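Local coordinates for protein nitroreductase FRM2 (Saccharomyces cerevisiae, PDB 4URP) that reduces 4-nitroquinoline N-oxide to 4-aminoquinoline N-oxide with NADH and FMN, takes part in the oxidative stress response and helps regulate fatty acid metabolism negatively, at residues Ala55-Gly60 against Gly92-Phe97; His147-Val152 against Trp164-Gln169; Asp31-Thr36 against Thr134-Leu139; Tyr18-Glu23 against Asp88-Ser93; Val39-Thr44 against Gly126-Gln131. All blocks are in the same frame, centred on the assembly; numbering follows the deposited sequence.

Interaction 1. Residues Ala55-Gly60 against Gly92-Phe97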
# COMPACT_ATOMS: atom_id res chain seq x y z
N ALA A 55 1.48 13.82 4.28
CA ALA A 55 2.89 13.59 4.53
C ALA A 55 3.64 14.87 4.89
O ALA A 55 3.19 15.97 4.60
CB ALA A 55 3.54 12.93 3.32
N VAL A 56 4.78 14.70 5.53
CA VAL A 56 5.68 15.80 5.86
C VAL A 56 7.11 15.36 5.63
O VAL A 56 7.54 14.32 6.12
CB VAL A 56 5.51 16.26 7.32
CG1 VAL A 56 6.80 16.87 7.84
CG2 VAL A 56 4.36 17.26 7.43
N ILE A 57 7.85 16.14 4.84
CA ILE A 57 9.26 15.88 4.64
C ILE A 57 10.07 16.78 5.55
O ILE A 57 9.80 17.97 5.66
CB ILE A 57 9.67 16.15 3.18
CG1 ILE A 57 9.14 15.04 2.28
CG2 ILE A 57 11.19 16.26 3.05
CD1 ILE A 57 9.65 15.12 0.86
N ILE A 58 11.05 16.20 6.23
CA ILE A 58 11.87 16.98 7.14
C ILE A 58 13.35 16.79 6.82
O ILE A 58 13.77 15.72 6.38
CB ILE A 58 11.56 16.62 8.61
CG1 ILE A 58 11.73 17.85 9.51
CG2 ILE A 58 12.40 15.44 9.09
CD1 ILE A 58 11.16 17.67 10.89
N VAL A 59 14.12 17.86 6.99
CA VAL A 59 15.54 17.85 6.63
C VAL A 59 16.37 18.73 7.56
O VAL A 59 15.84 19.41 8.44
CB VAL A 59 15.75 18.34 5.19
CG1 VAL A 59 15.55 17.20 4.19
CG2 VAL A 59 14.83 19.51 4.88
N GLY A 60 17.68 18.71 7.34
CA GLY A 60 18.60 19.57 8.06
C GLY A 60 18.62 19.34 9.56
O GLY A 60 18.63 18.20 10.02
N GLY A 92 17.57 13.56 5.03
CA GLY A 92 16.31 13.89 5.66
C GLY A 92 15.42 12.67 5.77
O GLY A 92 15.89 11.54 5.64
N SER A 93 14.13 12.89 5.99
CA SER A 93 13.19 11.78 6.09
C SER A 93 11.78 12.20 5.72
O SER A 93 11.30 13.25 6.13
CB SER A 93 13.20 11.20 7.50
OG SER A 93 12.54 12.06 8.42
N VAL A 94 11.12 11.36 4.93
CA VAL A 94 9.72 11.56 4.61
C VAL A 94 8.89 10.79 5.62
O VAL A 94 9.09 9.60 5.82
CB VAL A 94 9.39 11.03 3.21
CG1 VAL A 94 7.96 11.40 2.83
CG2 VAL A 94 10.38 11.56 2.19
N ILE A 95 7.95 11.47 6.25
CA ILE A 95 7.07 10.83 7.20
C ILE A 95 5.61 10.91 6.75
O ILE A 95 5.14 11.96 6.30
CB ILE A 95 7.28 11.38 8.63
CG1 ILE A 95 5.95 11.74 9.29
CG2 ILE A 95 8.21 12.58 8.61
CD1 ILE A 95 5.36 10.62 10.09
N PHE A 96 4.90 9.79 6.84
CA PHE A 96 3.54 9.68 6.34
C PHE A 96 2.51 9.64 7.46
O PHE A 96 2.77 9.11 8.54
CB PHE A 96 3.39 8.44 5.46
CG PHE A 96 4.30 8.43 4.27
CD1 PHE A 96 3.97 9.13 3.14
CD2 PHE A 96 5.48 7.70 4.29
CE1 PHE A 96 4.79 9.13 2.04
CE2 PHE A 96 6.30 7.69 3.19
CZ PHE A 96 5.96 8.41 2.07
N PHE A 97 1.34 10.21 7.19
CA PHE A 97 0.26 10.25 8.16
C PHE A 97 -1.03 9.71 7.56
O PHE A 97 -1.10 9.36 6.38
CB PHE A 97 -0.01 11.69 8.61
CG PHE A 97 1.16 12.36 9.26
CD1 PHE A 97 1.39 12.21 10.61
CD2 PHE A 97 2.01 13.16 8.52
CE1 PHE A 97 2.45 12.83 11.22
CE2 PHE A 97 3.07 13.79 9.12
CZ PHE A 97 3.29 13.62 10.47
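The ring of Phe97 turns its edge to strand 55-59: Val56 CB lies in the ring plane, 3.9 Å from Phe97 CE2. One face of this ring carries Ile95 CD1, 3.7 Å above the plane and displaced toward the rim. Phe96, one residue back along the strand, points to the face of Ala55, where Ala55 CB approaches Phe96 CD1 obliquely at 3.8 Å. The two strands form a regular antiparallel ladder. Val56 and Ile95 make one hydrogen-bonded pair, with Val56 N to Ile95 O and Ile95 N to Val56 O both 2.9 Å and nearly straight. Ile58 and Ser93 make the second such pair, Ile58 N reaching Ser93 O at 3.0 Å. Between and beyond them stand the non-hydrogen-bonded pairs Ala55-Phe96, Ile57-Val94 and Val59-Gly92. Side chains of Ile57 and Val94 cross obliquely, CG1 of Ile57 resting 3.7 Å from Val94 CG2. In the central antiparallel sheet of this nitroreductase, strand 55-59 is outermost within the chain, and strand 92-99 continues the pairing to strand 164-172. Helices 31-41 and 117-139 pack on the face of Ala55, Ile57 and Phe96. The face of Ile58 and Ser93 meets His63 of helix 60-73, while Val188 of the second subunit packs on Val56.

Interaction 2. Residues His147-Val152 against Trp164-Gln169; sequences HYNDYV and WTVQSQ
Gln169 reaches from strand 164-172 to Tyr148, the centre of an inverse gamma turn that also holds the N-cap position of helix 149-155. Its chain bends at chi2 (87°), placing CD back toward the turn. There Gln169 OE1 accepts a weak bond from Tyr148 N at 2.8 Å, with an angle of 122° at the hydrogen. The other arm of the same amide, Gln169 NE2, gives a second weak bond, 3.3 Å long, to Asn149 OD1. One flat group thus engages both the cap residue and the first residue of the helix. Beside it is an apolar patch. Val152 CG2 touches Val166 CG1 at 3.7 Å and also abuts Gln169 NE2, the side chains of Val152 and Gln169 passing one another with opposite headings. Val166 CG1, anti to the backbone N (chi1 178°), packs in addition on Asn149 CA at 3.6 Å. Further out, the ring of His147 lies obliquely near Ser168 OG, while Gln167 turns away and bonds through NE2 to Thr98 OG1. Helix 60-73 completes the packing with Ile66 on Val152 and Trp67 on Gln169; Cys120 of the second subunit packs on His147. The backbone holds the turn itself in place: Asn149 N makes a weak bond of 2.9 Å to His147 O, and Val152 N donates to Tyr148 O at 3.0 Å.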
# COMPACT_ATOMS: atom_id res chain seq x y z
N HIS A 147 9.55 2.75 11.80
CA HIS A 147 8.22 2.77 12.41
C HIS A 147 8.23 3.25 13.85
O HIS A 147 7.52 2.72 14.70
CB HIS A 147 7.57 1.39 12.32
CG HIS A 147 7.24 0.97 10.93
ND1 HIS A 147 8.21 0.75 9.97
CD2 HIS A 147 6.05 0.72 10.33
CE1 HIS A 147 7.62 0.38 8.83
NE2 HIS A 147 6.31 0.36 9.03
N TYR A 148 9.04 4.27 14.12
CA TYR A 148 9.03 4.91 15.43
C TYR A 148 7.88 5.89 15.49
O TYR A 148 8.08 7.08 15.69
CB TYR A 148 10.33 5.67 15.65
CG TYR A 148 11.53 4.77 15.82
CD1 TYR A 148 11.49 3.70 16.69
CD2 TYR A 148 12.69 5.00 15.11
CE1 TYR A 148 12.58 2.88 16.85
CE2 TYR A 148 13.79 4.19 15.26
CZ TYR A 148 13.73 3.13 16.13
OH TYR A 148 14.83 2.31 16.28
N ASN A 149 6.67 5.38 15.31
CA ASN A 149 5.48 6.21 15.20
C ASN A 149 5.25 7.07 16.43
O ASN A 149 5.27 8.30 16.36
CB ASN A 149 4.24 5.35 14.95
CG ASN A 149 4.40 4.47 13.74
OD1 ASN A 149 5.03 4.85 12.75
ND2 ASN A 149 3.83 3.28 13.80
N ASP A 150 5.01 6.41 17.57
CA ASP A 150 4.73 7.10 18.82
C ASP A 150 5.87 8.03 19.24
O ASP A 150 5.63 9.10 19.78
CB ASP A 150 4.44 6.09 19.93
CG ASP A 150 5.07 4.74 19.67
OD1 ASP A 150 6.28 4.59 19.91
OD2 ASP A 150 4.35 3.82 19.21
N TYR A 151 7.10 7.61 18.98
CA TYR A 151 8.26 8.39 19.38
C TYR A 151 8.36 9.71 18.61
O TYR A 151 8.62 10.76 19.20
CB TYR A 151 9.54 7.57 19.23
CG TYR A 151 9.80 6.65 20.41
CD1 TYR A 151 9.30 6.95 21.67
CD2 TYR A 151 10.55 5.49 20.26
CE1 TYR A 151 9.54 6.12 22.75
CE2 TYR A 151 10.79 4.65 21.33
CZ TYR A 151 10.29 4.98 22.57
OH TYR A 151 10.53 4.15 23.64
N VAL A 152 8.16 9.66 17.30
CA VAL A 152 8.23 10.87 16.49
C VAL A 152 6.93 11.66 16.60
O VAL A 152 6.91 12.86 16.32
CB VAL A 152 8.54 10.58 15.01
CG1 VAL A 152 9.81 9.74 14.89
CG2 VAL A 152 7.37 9.88 14.35
N TRP A 164 -3.41 13.80 12.88
CA TRP A 164 -2.55 13.10 11.93
C TRP A 164 -1.80 11.94 12.57
O TRP A 164 -0.75 12.13 13.17
CB TRP A 164 -1.57 14.07 11.26
CG TRP A 164 -2.22 15.00 10.30
CD1 TRP A 164 -3.55 15.26 10.17
CD2 TRP A 164 -1.56 15.80 9.31
NE1 TRP A 164 -3.76 16.17 9.17
CE2 TRP A 164 -2.56 16.52 8.63
CE3 TRP A 164 -0.23 15.97 8.94
CZ2 TRP A 164 -2.26 17.40 7.59
CZ3 TRP A 164 0.06 16.84 7.92
CH2 TRP A 164 -0.95 17.55 7.25
N THR A 165 -2.36 10.75 12.43
CA THR A 165 -1.76 9.54 12.98
C THR A 165 -0.48 9.16 12.24
O THR A 165 -0.49 8.98 11.03
CB THR A 165 -2.74 8.36 12.90
OG1 THR A 165 -3.84 8.61 13.79
CG2 THR A 165 -2.06 7.07 13.30
N VAL A 166 0.62 9.04 12.98
CA VAL A 166 1.90 8.69 12.39
C VAL A 166 1.96 7.24 11.94
O VAL A 166 1.68 6.33 12.72
CB VAL A 166 3.06 8.95 13.37
CG1 VAL A 166 4.37 8.55 12.75
CG2 VAL A 166 3.08 10.40 13.79
N GLN A 167 2.32 7.02 10.68
CA GLN A 167 2.32 5.67 10.12
C GLN A 167 3.73 5.15 9.83
O GLN A 167 4.08 4.04 10.25
CB GLN A 167 1.49 5.65 8.83
CG GLN A 167 0.04 6.08 9.01
CD GLN A 167 -0.82 5.01 9.65
OE1 GLN A 167 -0.34 3.94 10.03
NE2 GLN A 167 -2.11 5.30 9.79
N SER A 168 4.52 5.93 9.12
CA SER A 168 5.87 5.51 8.74
C SER A 168 6.85 6.67 8.64
O SER A 168 6.46 7.83 8.65
CB SER A 168 5.84 4.74 7.42
OG SER A 168 5.22 3.47 7.58
N GLN A 169 8.14 6.34 8.56
CA GLN A 169 9.19 7.33 8.38
C GLN A 169 10.14 6.87 7.29
O GLN A 169 11.00 6.03 7.52
CB GLN A 169 9.98 7.54 9.67
CG GLN A 169 9.17 8.10 10.83
CD GLN A 169 8.49 7.03 11.63
OE1 GLN A 169 9.11 6.02 11.99
NE2 GLN A 169 7.22 7.23 11.93

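Interaction 3. Residues Asp31-Thr36 against Thr134-Leu139; sequences DDVKRT and TALELL
Val33 and Leu136 face each other across two helical segments, 31-36 and 134-139, that run roughly antiparallel, with axes 10.6 Å apart at closest approach and an angle of 149° between their directions. The result is an antiparallel helix pair, in which helix 31-41 lies beside the C-terminal part of helix 117-139. At this separation the backbones stay apart and side chains fill the interface. Val33 directs both methyls into it. CG1, anti to the backbone N (chi1 167°), touches Leu136 CD2 at 3.7 Å, and CG2 lies 4.0 Å from Leu139 CD2. The side chains of Val33 and Leu136 cross at about a right angle. Leu136 CD2 is the methyl that meets both methyls of the valine. Thr36, one turn further along, divides its two branches between different tasks. Its methyl CG2 meets Ala135 CB at 3.7 Å, while its hydroxyl turns back to its own helix and donates to Asp32 O at 3.2 Å, approaching from above the carbonyl plane. An alanine here would probably leave a gap against the methyl of Ala135 and deprive Asp32 O of its side-chain donor. Leu141 packs beside both Val33 and Leu136, and strand 164-172 meets Leu136 through Leu170 and Phe172. The second subunit reaches the same interface, with its Leu8 on Thr36 and its Tyr7 on Ala135. Thr36 also borders Leu139, its OG1 lying 4.1 Å from Leu139 CD2.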
# COMPACT_ATOMS: atom_id res chain seq x y z
N ASP A 31 13.58 20.20 -3.89
CA ASP A 31 12.21 20.41 -4.35
C ASP A 31 11.84 19.45 -5.48
O ASP A 31 10.67 19.34 -5.84
CB ASP A 31 12.00 21.86 -4.79
CG ASP A 31 11.88 22.81 -3.61
OD1 ASP A 31 12.52 22.54 -2.58
OD2 ASP A 31 11.15 23.81 -3.72
N ASP A 32 12.84 18.78 -6.02
CA ASP A 32 12.60 17.68 -6.94
C ASP A 32 11.86 16.57 -6.21
O ASP A 32 10.83 16.09 -6.67
CB ASP A 32 13.92 17.13 -7.48
CG ASP A 32 14.33 17.78 -8.78
OD1 ASP A 32 14.95 18.86 -8.73
OD2 ASP A 32 14.03 17.20 -9.85
N VAL A 33 12.41 16.18 -5.07
CA VAL A 33 11.83 15.13 -4.24
C VAL A 33 10.44 15.52 -3.79
O VAL A 33 9.52 14.70 -3.76
CB VAL A 33 12.71 14.85 -3.01
CG1 VAL A 33 11.97 13.99 -1.99
CG2 VAL A 33 14.01 14.19 -3.43
N LYS A 34 10.28 16.80 -3.45
CA LYS A 34 9.01 17.34 -2.97
C LYS A 34 7.84 16.97 -3.87
O LYS A 34 6.77 16.60 -3.38
CB LYS A 34 9.10 18.86 -2.86
CG LYS A 34 9.06 19.39 -1.45
CD LYS A 34 9.12 20.90 -1.44
CE LYS A 34 7.98 21.50 -2.26
NZ LYS A 34 8.10 22.99 -2.35
N ARG A 35 8.04 17.06 -5.18
CA ARG A 35 6.98 16.74 -6.12
C ARG A 35 6.70 15.25 -6.13
O ARG A 35 5.54 14.83 -6.12
CB ARG A 35 7.38 17.17 -7.53
CG ARG A 35 8.17 18.45 -7.61
CD ARG A 35 8.31 18.89 -9.05
NE ARG A 35 9.53 19.66 -9.28
CZ ARG A 35 10.64 19.17 -9.82
NH1 ARG A 35 10.69 17.89 -10.19
NH2 ARG A 35 11.70 19.94 -9.99
N THR A 36 7.77 14.45 -6.14
CA THR A 36 7.68 13.01 -6.31
C THR A 36 6.74 12.33 -5.32
O THR A 36 5.99 11.42 -5.69
CB THR A 36 9.07 12.35 -6.21
OG1 THR A 36 9.97 12.99 -7.13
CG2 THR A 36 9.00 10.87 -6.54
N THR A 134 9.80 3.45 -3.67
CA THR A 134 10.23 2.86 -4.92
C THR A 134 10.57 3.93 -5.96
O THR A 134 11.25 3.66 -6.94
CB THR A 134 9.14 1.91 -5.49
OG1 THR A 134 8.59 1.13 -4.42
CG2 THR A 134 9.72 0.97 -6.53
N ALA A 135 10.10 5.15 -5.72
CA ALA A 135 10.36 6.26 -6.64
C ALA A 135 11.59 7.06 -6.23
O ALA A 135 12.32 7.55 -7.09
CB ALA A 135 9.14 7.16 -6.73
N LEU A 136 11.81 7.20 -4.93
CA LEU A 136 12.99 7.89 -4.43
C LEU A 136 14.26 7.15 -4.83
O LEU A 136 15.30 7.77 -5.07
CB LEU A 136 12.94 8.01 -2.91
CG LEU A 136 12.09 9.15 -2.35
CD1 LEU A 136 12.24 9.21 -0.84
CD2 LEU A 136 12.51 10.46 -2.98
N GLU A 137 14.16 5.83 -4.90
CA GLU A 137 15.31 5.02 -5.28
C GLU A 137 15.56 5.08 -6.79
O GLU A 137 16.63 4.68 -7.26
CB GLU A 137 15.12 3.57 -4.83
CG GLU A 137 15.03 3.42 -3.32
CD GLU A 137 15.38 2.02 -2.85
OE1 GLU A 137 15.64 1.16 -3.72
OE2 GLU A 137 15.41 1.79 -1.63
N LEU A 138 14.59 5.58 -7.54
CA LEU A 138 14.75 5.73 -8.98
C LEU A 138 15.55 6.98 -9.29
O LEU A 138 16.30 7.03 -10.26
CB LEU A 138 13.39 5.79 -9.67
CG LEU A 138 12.62 4.47 -9.74
CD1 LEU A 138 11.38 4.64 -10.61
CD2 LEU A 138 13.50 3.37 -10.28
N LEU A 139 15.38 8.00 -8.45
CA LEU A 139 16.11 9.25 -8.59
C LEU A 139 17.59 9.02 -8.37
O LEU A 139 18.43 9.69 -8.97
CB LEU A 139 15.60 10.28 -7.58
CG LEU A 139 14.45 11.21 -8.00
CD1 LEU A 139 13.35 10.44 -8.71
CD2 LEU A 139 13.91 11.94 -6.79

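Interaction 4. Residues Tyr18-Glu23 against Asp88-Ser93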
# COMPACT_ATOMS: atom_id res chain seq x y z
N TYR A 18 20.79 1.13 4.21
CA TYR A 18 21.28 1.75 5.43
C TYR A 18 22.56 2.52 5.16
O TYR A 18 22.92 3.42 5.91
CB TYR A 18 21.50 0.71 6.52
CG TYR A 18 20.23 -0.02 6.91
CD1 TYR A 18 19.25 0.62 7.65
CD2 TYR A 18 20.03 -1.34 6.55
CE1 TYR A 18 18.09 -0.03 8.01
CE2 TYR A 18 18.87 -2.01 6.92
CZ TYR A 18 17.91 -1.35 7.65
OH TYR A 18 16.75 -1.99 8.02
N ASN A 19 23.25 2.15 4.08
CA ASN A 19 24.40 2.91 3.62
C ASN A 19 23.95 4.28 3.14
O ASN A 19 23.51 4.44 2.00
CB ASN A 19 25.12 2.18 2.49
CG ASN A 19 26.14 3.05 1.78
OD1 ASN A 19 26.93 3.75 2.42
ND2 ASN A 19 26.10 3.05 0.45
N LEU A 20 24.03 5.27 4.01
CA LEU A 20 23.50 6.58 3.70
C LEU A 20 24.46 7.72 4.01
O LEU A 20 25.06 7.78 5.09
CB LEU A 20 22.19 6.81 4.47
CG LEU A 20 20.93 7.04 3.64
CD1 LEU A 20 20.71 5.90 2.66
CD2 LEU A 20 19.72 7.22 4.54
N LYS A 21 24.61 8.62 3.05
CA LYS A 21 25.31 9.87 3.27
C LYS A 21 24.30 10.96 2.97
O LYS A 21 23.42 10.78 2.14
CB LYS A 21 26.53 9.99 2.35
CG LYS A 21 27.56 8.89 2.51
CD LYS A 21 27.31 7.76 1.53
CE LYS A 21 28.34 6.65 1.68
NZ LYS A 21 28.06 5.49 0.80
N PRO A 22 24.41 12.11 3.66
CA PRO A 22 23.52 13.24 3.37
C PRO A 22 23.75 13.75 1.95
O PRO A 22 24.36 14.81 1.76
CB PRO A 22 23.95 14.29 4.39
CG PRO A 22 24.50 13.49 5.52
CD PRO A 22 25.18 12.32 4.90
N GLU A 23 23.27 13.00 0.97
CA GLU A 23 23.50 13.33 -0.43
C GLU A 23 22.32 14.06 -1.05
O GLU A 23 21.17 13.80 -0.71
CB GLU A 23 23.84 12.07 -1.24
CG GLU A 23 22.86 10.94 -1.06
CD GLU A 23 23.46 9.60 -1.43
OE1 GLU A 23 24.02 9.48 -2.54
OE2 GLU A 23 23.38 8.66 -0.61
N ASP A 88 22.57 11.27 11.48
CA ASP A 88 23.97 11.58 11.22
C ASP A 88 24.43 11.00 9.89
O ASP A 88 25.61 11.09 9.54
CB ASP A 88 24.86 11.06 12.35
CG ASP A 88 24.54 11.70 13.68
OD1 ASP A 88 24.24 12.91 13.70
OD2 ASP A 88 24.59 10.99 14.71
N GLU A 89 23.50 10.40 9.15
CA GLU A 89 23.85 9.76 7.89
C GLU A 89 22.85 10.06 6.78
O GLU A 89 23.12 9.82 5.61
CB GLU A 89 23.98 8.24 8.08
CG GLU A 89 25.08 7.84 9.04
CD GLU A 89 25.28 6.34 9.10
OE1 GLU A 89 24.95 5.65 8.12
OE2 GLU A 89 25.78 5.85 10.14
N ALA A 90 21.70 10.60 7.16
CA ALA A 90 20.63 10.85 6.19
C ALA A 90 20.48 12.33 5.86
O ALA A 90 20.74 13.19 6.69
CB ALA A 90 19.33 10.28 6.69
N TYR A 91 20.05 12.60 4.63
CA TYR A 91 19.80 13.97 4.21
C TYR A 91 18.52 14.47 4.85
O TYR A 91 18.40 15.65 5.19
CB TYR A 91 19.70 14.05 2.68
CG TYR A 91 19.79 15.45 2.13
CD1 TYR A 91 21.03 16.06 1.93
CD2 TYR A 91 18.65 16.17 1.78
CE1 TYR A 91 21.12 17.34 1.42
CE2 TYR A 91 18.74 17.45 1.27
CZ TYR A 91 19.98 18.03 1.09
OH TYR A 91 20.07 19.31 0.58
N GLY A 92 17.57 13.56 5.03
CA GLY A 92 16.31 13.89 5.66
C GLY A 92 15.42 12.67 5.77
O GLY A 92 15.89 11.54 5.64
N SER A 93 14.13 12.89 5.99
CA SER A 93 13.19 11.78 6.09
C SER A 93 11.78 12.20 5.72
O SER A 93 11.30 13.25 6.13
CB SER A 93 13.20 11.20 7.50
OG SER A 93 12.54 12.06 8.42
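Tyr91 sets its ring beside the end of the loop 18-23, CG being anti to its own backbone N (chi1 -165°). Pro22 O lies at the ring edge, near the plane and 3.6 Å from Tyr91 CD1. Glu23 O comes to the same carbon, Tyr91 CD1, at 3.5 Å but obliquely. The pyrrolidine of Pro22 joins in more loosely, its CB 4.2 Å from Tyr91 CD1, while its CD faces the carbonyl oxygen of Glu89. Two residues earlier, Leu20 directs its side chain at the neighbouring segment, and CD2 meets Ala90 CB at 3.8 Å. Glu89 extends its chain past the backbone of Leu20, with OE1 3.7 Å from Leu20 O; both are acceptors and do not bond. At Tyr91 and Gly92, which both face Phe172 of strand 164-172, the chain forms a classic beta bulge. Val171 of the same strand backs Leu20 and Ala90, and the side chain of Tyr91 also touches Leu24. An alanine in place of Tyr91 would probably leave the carbonyls of Pro22 and Glu23 without their ring neighbour and open a gap beside the proline. Most of the touching pairs are carbon against carbonyl oxygen or carbon, and Pro22 N has no hydrogen to offer Glu89 O. Such a contact depends on fit more than on directed polar bonds, and it joins an irregular loop to the segment leading into strand 92-99.

Interaction 5. Residues Val39-Thr44 against Gly126-Gln131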
# COMPACT_ATOMS: atom_id res chain seq x y z
N VAL A 39 2.99 14.07 -5.85
CA VAL A 39 2.22 13.55 -6.97
C VAL A 39 1.70 12.15 -6.69
O VAL A 39 0.88 11.63 -7.45
CB VAL A 39 3.04 13.53 -8.27
CG1 VAL A 39 3.49 14.94 -8.62
CG2 VAL A 39 4.23 12.60 -8.13
N ILE A 40 2.17 11.54 -5.62
CA ILE A 40 1.69 10.23 -5.22
C ILE A 40 0.53 10.36 -4.25
O ILE A 40 -0.49 9.70 -4.41
CB ILE A 40 2.81 9.37 -4.61
CG1 ILE A 40 3.87 9.07 -5.67
CG2 ILE A 40 2.25 8.08 -4.04
CD1 ILE A 40 4.99 8.21 -5.19
N LEU A 41 0.68 11.23 -3.25
CA LEU A 41 -0.41 11.52 -2.32
C LEU A 41 -1.64 12.00 -3.08
O LEU A 41 -2.77 11.69 -2.71
CB LEU A 41 0.01 12.60 -1.33
CG LEU A 41 0.80 12.21 -0.08
CD1 LEU A 41 1.12 13.46 0.71
CD2 LEU A 41 -0.01 11.24 0.76
N LYS A 42 -1.39 12.77 -4.13
CA LYS A 42 -2.46 13.36 -4.92
C LYS A 42 -3.09 12.34 -5.85
O LYS A 42 -4.26 12.44 -6.19
CB LYS A 42 -1.91 14.54 -5.72
CG LYS A 42 -2.93 15.60 -6.09
CD LYS A 42 -2.25 16.81 -6.72
CE LYS A 42 -3.22 17.95 -6.92
NZ LYS A 42 -2.53 19.15 -7.46
N ASN A 43 -2.30 11.34 -6.26
CA ASN A 43 -2.77 10.35 -7.22
C ASN A 43 -3.11 8.99 -6.61
O ASN A 43 -3.48 8.06 -7.32
CB ASN A 43 -1.75 10.17 -8.35
CG ASN A 43 -1.70 11.35 -9.29
OD1 ASN A 43 -2.25 11.32 -10.39
ND2 ASN A 43 -1.04 12.42 -8.85
N THR A 44 -2.98 8.88 -5.29
CA THR A 44 -3.29 7.63 -4.61
C THR A 44 -4.74 7.56 -4.16
O THR A 44 -5.23 8.45 -3.46
CB THR A 44 -2.37 7.40 -3.40
OG1 THR A 44 -1.99 8.66 -2.84
CG2 THR A 44 -1.12 6.65 -3.83
N GLY A 126 -0.14 2.76 3.12
CA GLY A 126 0.94 1.87 2.74
C GLY A 126 1.06 1.83 1.23
O GLY A 126 2.00 1.25 0.69
N ALA A 127 0.09 2.44 0.56
CA ALA A 127 0.06 2.50 -0.89
C ALA A 127 0.91 3.67 -1.38
O ALA A 127 1.43 3.64 -2.50
CB ALA A 127 -1.36 2.63 -1.39
N VAL A 128 1.03 4.69 -0.55
CA VAL A 128 1.87 5.83 -0.87
C VAL A 128 3.28 5.61 -0.34
O VAL A 128 4.25 6.20 -0.83
CB VAL A 128 1.30 7.15 -0.30
CG1 VAL A 128 -0.21 7.17 -0.45
CG2 VAL A 128 1.68 7.33 1.16
N GLN A 129 3.40 4.75 0.67
CA GLN A 129 4.70 4.45 1.27
C GLN A 129 5.59 3.71 0.29
O GLN A 129 6.70 4.14 -0.00
CB GLN A 129 4.52 3.63 2.55
CG GLN A 129 4.06 4.45 3.74
CD GLN A 129 3.64 3.59 4.91
OE1 GLN A 129 4.12 2.46 5.07
NE2 GLN A 129 2.74 4.11 5.73
N ILE A 130 5.10 2.58 -0.21
CA ILE A 130 5.89 1.74 -1.10
C ILE A 130 6.19 2.44 -2.42
O ILE A 130 7.22 2.19 -3.04
CB ILE A 130 5.18 0.39 -1.36
CG1 ILE A 130 6.08 -0.54 -2.16
CG2 ILE A 130 3.85 0.60 -2.06
CD1 ILE A 130 7.40 -0.83 -1.48
N GLN A 131 5.30 3.33 -2.84
CA GLN A 131 5.46 4.00 -4.12
C GLN A 131 6.48 5.13 -4.04
O GLN A 131 7.31 5.27 -4.93
CB GLN A 131 4.12 4.52 -4.63
CG GLN A 131 3.25 3.43 -5.22
CD GLN A 131 1.98 3.98 -5.82
OE1 GLN A 131 1.73 3.84 -7.02
NE2 GLN A 131 1.16 4.60 -4.99
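Ile40 and Val128 carry the apolar part of the contact. Ile40 CG2, anti to the backbone N, sits 3.9 Å from Val128 CA and 4.0 Å from Val128 CB. From the other branch, Ile40 CD1 reaches the backbone of the opposing helix, 3.6 Å from Gln131 C, and also touches Gln131 CB. Leu41 starts out facing away but returns with its tip, CD2 coming to 4.3 Å from Val128 CG1. Thr44 stands roughly perpendicular to Val128, its CB 3.7 Å from Val128 CG1. These contacts join residues late in helix 31-41, and Thr44 beyond them, to the middle of helix 117-139, an antiparallel helix pairing within the nitroreductase fold. Helix 117-139 is kinked here, for the backbone N atoms of Ala127 and Gln131 lack a bond to the preceding turn. A polar bond lies within segment 126-131. Gln131 extends beyond CG, yet its amide turns back along its own helix, and NE2 donates to Ala127 O at 2.7 Å from above the carbonyl plane (37° out of it). Thr44 CG2 lies 3.3 Å from that same nitrogen, Gln131 NE2. Beyond the pair, Phe96 of strand 92-99 packs on Val128. From the second subunit, Tyr7 touches Gln131 and Leu8 packs on Val39.

Overall arrangement
The contacts gather round one antiparallel sheet. Interaction 1 and interaction 2 have centres 11 Å apart and join at the pairing of strands 92-99 and 164-172, where Phe96 O and Gln167 N lie 3.0 Å apart. Interactions 3 and 5, centres 12 Å apart, are two places along the same helix pair, laid on the sheet: Ile57 meets Val33 and Phe96 meets Val128. Interaction 4 shares Gly92 and Ser93 with interaction 1 at the strand's start, and lies about 11 Å from interaction 5 at the nearest atoms. Each subunit binds one FMN, probably at the interface of the two subunits, as in other nitroreductases; interactions 1, 2, 3 and 5 touch that second subunit.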